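Light Chain (Clostridium botulinum, PDB 6BVD) is the zinc-dependent protease domain of the mosaic botulinum neurotoxin type HA and probably cleaves a SNARE protein of the neuronal fusion machinery. Local coordinates at residues F326-D329 and V333-V336; N302-A307 and E315-Y320. All blocks are in the same frame, centred on the assembly; numbering follows the deposited sequence.

In the fold
Both contacts are peripheral and partly buried: their centres lie about 31 Å (contact 1) and about 28 Å (contact 2) from the centre of the chain, and about 13 Å from each other. Contact 2 closes before contact 1 opens, and helix 313-323 is followed in the chain by strand 327-328. Contact 1 is a short hairpin built on backbone hydrogen bonds, burying 446 Å²; Phe326 and Tyr334 are buried, Lys328, Asp329 and Val333 exposed. Contact 2 buries 95 Å² and rests on partly exposed Lys317, which spans from helix to buried Val304. Asn302 OD1 joins the two, accepting from Tyr334 N at 2.8 Å, probably as a hydrogen bond, and Tyr334 also packs on Lys317.

Contact 1. Residues F326-D329 and V333-V336; sequences FAKD and VYSV
Lys328 and Tyr334 leave their strands with different first torsions, CG anti to the backbone N in the lysine (chi1 -171°) and anti to the carbonyl carbon in the tyrosine (chi1 -60°), yet the two side chains run side by side in the same direction. They form the non-hydrogen-bonded pair of a two-stranded antiparallel beta hairpin, strands 327-328 and 334-335, joined through a turn that includes the three residues between the segments. The lysine is fully extended, which lays its CG and CD beside CE1 of the tyrosine and carries Lys328 CE to 3.6 Å from Tyr334 OH. The two polar ends are joined through water: one molecule, in the plane of the Tyr334 ring at its edge, accepts from both Lys328 NZ and Tyr334 OH, whereas a second donates to OH and receives only a weak bond from NZ. Tyr334 also packs on Leu301 of helix 280-301 and on Glu321 of helix 313-323, consistent with its buried state.

Ala327 and Ser335 make the hydrogen-bonded pair. Ala327 N donates to Ser335 O at 2.9 Å, and Ser335 N returns a bond to Ala327 O at 3.0 Å. At the end of the hairpin away from the turn, Phe326 CE1 touches Val336 CG2 at 3.8 Å, and these two side chains meet helix 280-301, Phe326 on Ala298 and Val336 on Leu291 and Lys295.

At the turn end, Asp329 N donates to Val333 O at 2.9 Å. The carboxylate is gripped twice at one oxygen, Asp329 OD1, by the backbone N of Asn331 and by Val333 N at 3.0 Å, the latter approaching from above the carboxylate plane, 56° out of it.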
loop_
_atom_site.group_PDB
_atom_site.type_symbol
_atom_site.label_atom_id
_atom_site.label_comp_id
_atom_site.label_asym_id
_atom_site.label_seq_id
_atom_site.Cartn_x
_atom_site.Cartn_y
_atom_site.Cartn_z
ATOM N N PHE A 326 -10.345 -35.714 -0.796
ATOM C CA PHE A 326 -10.857 -37.052 -0.937
ATOM C C PHE A 326 -10.538 -37.643 -2.294
ATOM O O PHE A 326 -10.515 -36.924 -3.305
ATOM C CB PHE A 326 -12.392 -37.046 -0.759
ATOM C CG PHE A 326 -12.868 -36.797 0.650
ATOM C CD1 PHE A 326 -12.111 -37.179 1.752
ATOM C CD2 PHE A 326 -14.114 -36.171 0.867
ATOM C CE1 PHE A 326 -12.587 -36.940 3.056
ATOM C CE2 PHE A 326 -14.610 -35.949 2.151
ATOM C CZ PHE A 326 -13.853 -36.318 3.261
ATOM N N ALA A 327 -10.375 -38.969 -2.323
ATOM C CA ALA A 327 -10.411 -39.747 -3.560
ATOM C C ALA A 327 -11.864 -39.953 -4.025
ATOM O O ALA A 327 -12.756 -40.050 -3.195
ATOM C CB ALA A 327 -9.755 -41.081 -3.351
ATOM N N LYS A 328 -12.092 -39.997 -5.339
ATOM C CA LYS A 328 -13.413 -40.294 -5.917
ATOM C C LYS A 328 -13.292 -41.386 -6.963
ATOM O O LYS A 328 -12.582 -41.193 -7.948
ATOM C CB LYS A 328 -14.014 -39.040 -6.537
ATOM C CG LYS A 328 -15.470 -39.175 -6.970
ATOM C CD LYS A 328 -15.917 -37.908 -7.679
ATOM C CE LYS A 328 -17.429 -37.882 -7.948
ATOM N NZ LYS A 328 -17.807 -36.633 -8.675
ATOM N N ASP A 329 -13.923 -42.541 -6.764
ATOM C CA ASP A 329 -13.727 -43.633 -7.726
ATOM C C ASP A 329 -14.651 -43.488 -8.936
ATOM O O ASP A 329 -15.385 -42.502 -9.038
ATOM C CB ASP A 329 -13.867 -45.020 -7.056
ATOM C CG ASP A 329 -15.304 -45.375 -6.643
ATOM O OD1 ASP A 329 -16.286 -44.812 -7.177
ATOM O OD2 ASP A 329 -15.438 -46.283 -5.796
ATOM N N VAL A 333 -17.859 -42.683 -5.764
ATOM C CA VAL A 333 -17.737 -42.927 -4.326
ATOM C C VAL A 333 -16.498 -42.255 -3.715
ATOM O O VAL A 333 -15.383 -42.397 -4.228
ATOM C CB VAL A 333 -17.724 -44.435 -4.023
ATOM C CG1 VAL A 333 -17.519 -44.692 -2.535
ATOM C CG2 VAL A 333 -19.047 -45.066 -4.494
ATOM N N TYR A 334 -16.720 -41.506 -2.633
ATOM C CA TYR A 334 -15.662 -40.759 -1.960
ATOM C C TYR A 334 -14.970 -41.604 -0.888
ATOM O O TYR A 334 -15.614 -42.389 -0.188
ATOM C CB TYR A 334 -16.208 -39.459 -1.335
ATOM C CG TYR A 334 -16.837 -38.509 -2.344
ATOM C CD1 TYR A 334 -16.052 -37.746 -3.199
ATOM C CD2 TYR A 334 -18.219 -38.354 -2.412
ATOM C CE1 TYR A 334 -16.620 -36.874 -4.135
ATOM C CE2 TYR A 334 -18.807 -37.480 -3.352
ATOM C CZ TYR A 334 -18.002 -36.745 -4.201
ATOM O OH TYR A 334 -18.578 -35.884 -5.134
ATOM N N SER A 335 -13.662 -41.435 -0.740
ATOM C CA SER A 335 -12.974 -42.092 0.376
ATOM C C SER A 335 -11.706 -41.330 0.730
ATOM O O SER A 335 -11.297 -40.450 -0.015
ATOM C CB SER A 335 -12.632 -43.533 0.029
ATOM O OG SER A 335 -11.660 -43.585 -1.007
ATOM N N VAL A 336 -11.063 -41.679 1.841
ATOM C CA VAL A 336 -9.790 -41.042 2.169
ATOM C C VAL A 336 -8.629 -41.786 1.501
ATOM O O VAL A 336 -8.512 -43.011 1.601
ATOM C CB VAL A 336 -9.581 -40.945 3.693
ATOM C CG1 VAL A 336 -8.131 -40.530 4.040
ATOM C CG2 VAL A 336 -10.585 -39.967 4.292
HETATM O O HOH W 1 -17.207 -34.256 -6.723
HETATM O O HOH W 2 -20.529 -37.143 -6.804
#

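Contact 2. Residues N302-A307 and E315-Y320; sequences NKVNTA and EFKNLY
Val304 and Lys317 mark the nearest backbone approach, with CA atoms 8.6 Å apart: too wide for the main chains to meet, so the span between the loop and the helix is bridged by side-chain atoms. Lys317 does most of the bridging. Its CG stands anti to the carbonyl carbon (chi1 -72°) and the chain beyond is fully extended, which sends the ammonium group straight across to the loop. There Lys317 NZ donates to Val304 O at 2.9 Å, with a C=O...N angle of 151° and the donor tilted 22° from the carbonyl plane. The last methylene comes along with it, Lys317 CE lying 3.4 Å from Val304 O and 3.9 Å from Val304 CB. The valine side chain points toward the helix while the lysine points toward the loop, and the two run antiparallel past one another, Val304 CG1 ending 4.0 Å from Lys317 CE.

In the fold, the 302-307 segment is the connection that leaves helix 280-301 and becomes strand 306-307, which pairs in parallel with strand 129-130; Lys317 sits on helix 313-323, the next helix along the chain. The lysine thus ties that helix to a loop carbonyl just ahead of the small sheet. Tyr119 and Phe130 also pack on Val304, which is buried. Phe130 in turn touches Phe316, one residue before Lys317, and so links the same helix to strand 129-130 by apolar contact. One turn on from Phe316, Tyr320 N donates to Phe316 O at 3.0 Å, and the Tyr320 hydroxyl bonds to the backbone O of Pro118.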
loop_
_atom_site.group_PDB
_atom_site.type_symbol
_atom_site.label_atom_id
_atom_site.label_comp_id
_atom_site.label_asym_id
_atom_site.label_seq_id
_atom_site.Cartn_x
_atom_site.Cartn_y
_atom_site.Cartn_z
ATOM N N ASN A 302 -21.047 -39.535 0.885
ATOM C CA ASN A 302 -21.607 -40.536 -0.050
ATOM C C ASN A 302 -23.132 -40.692 0.104
ATOM O O ASN A 302 -23.811 -41.225 -0.790
ATOM C CB ASN A 302 -20.944 -41.893 0.147
ATOM C CG ASN A 302 -19.529 -41.938 -0.429
ATOM O OD1 ASN A 302 -19.296 -41.443 -1.521
ATOM N ND2 ASN A 302 -18.590 -42.530 0.308
ATOM N N LYS A 303 -23.654 -40.192 1.215
ATOM C CA LYS A 303 -25.075 -40.333 1.515
ATOM C C LYS A 303 -25.923 -39.097 1.183
ATOM O O LYS A 303 -27.149 -39.175 1.200
ATOM C CB LYS A 303 -25.252 -40.682 3.002
ATOM C CG LYS A 303 -24.580 -41.991 3.430
ATOM C CD LYS A 303 -24.832 -42.275 4.906
ATOM C CE LYS A 303 -24.353 -43.664 5.311
ATOM N NZ LYS A 303 -22.873 -43.857 5.122
ATOM N N VAL A 304 -25.296 -37.969 0.893
ATOM C CA VAL A 304 -26.041 -36.729 0.744
ATOM C C VAL A 304 -26.912 -36.724 -0.526
ATOM O O VAL A 304 -26.410 -36.976 -1.620
ATOM C CB VAL A 304 -25.105 -35.514 0.742
ATOM C CG1 VAL A 304 -25.851 -34.252 0.293
ATOM C CG2 VAL A 304 -24.466 -35.323 2.125
ATOM N N ASN A 305 -28.220 -36.495 -0.363
ATOM C CA ASN A 305 -29.108 -36.429 -1.529
ATOM C C ASN A 305 -30.070 -35.261 -1.445
ATOM O O ASN A 305 -30.944 -35.100 -2.319
ATOM C CB ASN A 305 -29.892 -37.727 -1.724
ATOM C CG ASN A 305 -30.799 -38.080 -0.536
ATOM O OD1 ASN A 305 -31.145 -37.244 0.307
ATOM N ND2 ASN A 305 -31.229 -39.317 -0.510
ATOM N N THR A 306 -29.932 -34.438 -0.416
ATOM C CA THR A 306 -30.823 -33.290 -0.304
ATOM C C THR A 306 -30.195 -32.152 0.494
ATOM O O THR A 306 -29.156 -32.332 1.151
ATOM C CB THR A 306 -32.183 -33.719 0.334
ATOM O OG1 THR A 306 -33.169 -32.710 0.109
ATOM C CG2 THR A 306 -32.045 -33.986 1.809
ATOM N N ALA A 307 -30.821 -30.976 0.463
ATOM C CA ALA A 307 -30.278 -29.827 1.181
ATOM C C ALA A 307 -31.414 -29.080 1.832
ATOM O O ALA A 307 -32.540 -29.215 1.389
ATOM C CB ALA A 307 -29.513 -28.919 0.252
ATOM N N GLU A 315 -22.363 -29.095 -6.798
ATOM C CA GLU A 315 -21.269 -28.130 -6.640
ATOM C C GLU A 315 -20.649 -28.168 -5.228
ATOM O O GLU A 315 -19.422 -28.081 -5.080
ATOM C CB GLU A 315 -21.753 -26.718 -6.942
ATOM C CG GLU A 315 -21.838 -26.451 -8.441
ATOM C CD GLU A 315 -22.281 -25.040 -8.795
ATOM O OE1 GLU A 315 -22.715 -24.294 -7.884
ATOM O OE2 GLU A 315 -22.194 -24.690 -10.000
ATOM N N PHE A 316 -21.473 -28.308 -4.195
ATOM C CA PHE A 316 -20.926 -28.411 -2.828
ATOM C C PHE A 316 -20.197 -29.722 -2.632
ATOM O O PHE A 316 -19.183 -29.742 -1.916
ATOM C CB PHE A 316 -22.005 -28.235 -1.738
ATOM C CG PHE A 316 -22.242 -26.798 -1.369
ATOM C CD1 PHE A 316 -21.640 -26.246 -0.256
ATOM C CD2 PHE A 316 -23.034 -25.981 -2.176
ATOM C CE1 PHE A 316 -21.834 -24.906 0.078
ATOM C CE2 PHE A 316 -23.245 -24.658 -1.863
ATOM C CZ PHE A 316 -22.630 -24.104 -0.727
ATOM N N LYS A 317 -20.661 -30.812 -3.250
ATOM C CA LYS A 317 -19.906 -32.076 -3.179
ATOM C C LYS A 317 -18.513 -31.959 -3.819
ATOM O O LYS A 317 -17.536 -32.539 -3.319
ATOM C CB LYS A 317 -20.670 -33.222 -3.848
ATOM C CG LYS A 317 -21.894 -33.695 -3.059
ATOM C CD LYS A 317 -22.530 -34.888 -3.745
ATOM C CE LYS A 317 -23.766 -35.358 -2.968
ATOM N NZ LYS A 317 -24.382 -36.557 -3.598
ATOM N N ASN A 318 -18.441 -31.268 -4.950
ATOM C CA ASN A 318 -17.139 -31.006 -5.564
ATOM C C ASN A 318 -16.267 -30.186 -4.637
ATOM O O ASN A 318 -15.065 -30.427 -4.499
ATOM C CB ASN A 318 -17.302 -30.271 -6.898
ATOM C CG ASN A 318 -18.038 -31.090 -7.912
ATOM O OD1 ASN A 318 -18.175 -32.303 -7.756
ATOM N ND2 ASN A 318 -18.543 -30.433 -8.958
ATOM N N LEU A 319 -16.881 -29.213 -3.983
ATOM C CA LEU A 319 -16.138 -28.345 -3.087
ATOM C C LEU A 319 -15.520 -29.114 -1.893
ATOM O O LEU A 319 -14.345 -28.868 -1.545
ATOM C CB LEU A 319 -17.048 -27.236 -2.611
ATOM C CG LEU A 319 -16.401 -25.949 -2.133
ATOM C CD1 LEU A 319 -17.458 -24.864 -2.245
ATOM C CD2 LEU A 319 -15.899 -26.087 -0.710
ATOM N N TYR A 320 -16.273 -30.040 -1.288
ATOM C CA TYR A 320 -15.753 -30.834 -0.144
ATOM C C TYR A 320 -14.776 -31.928 -0.609
ATOM O O TYR A 320 -13.839 -32.294 0.125
ATOM C CB TYR A 320 -16.917 -31.453 0.667
ATOM C CG TYR A 320 -17.769 -30.372 1.299
ATOM C CD1 TYR A 320 -17.171 -29.321 1.982
ATOM C CD2 TYR A 320 -19.169 -30.367 1.172
ATOM C CE1 TYR A 320 -17.895 -28.289 2.499
ATOM C CE2 TYR A 320 -19.923 -29.342 1.716
ATOM C CZ TYR A 320 -19.301 -28.308 2.400
ATOM O OH TYR A 320 -20.024 -27.244 2.951
#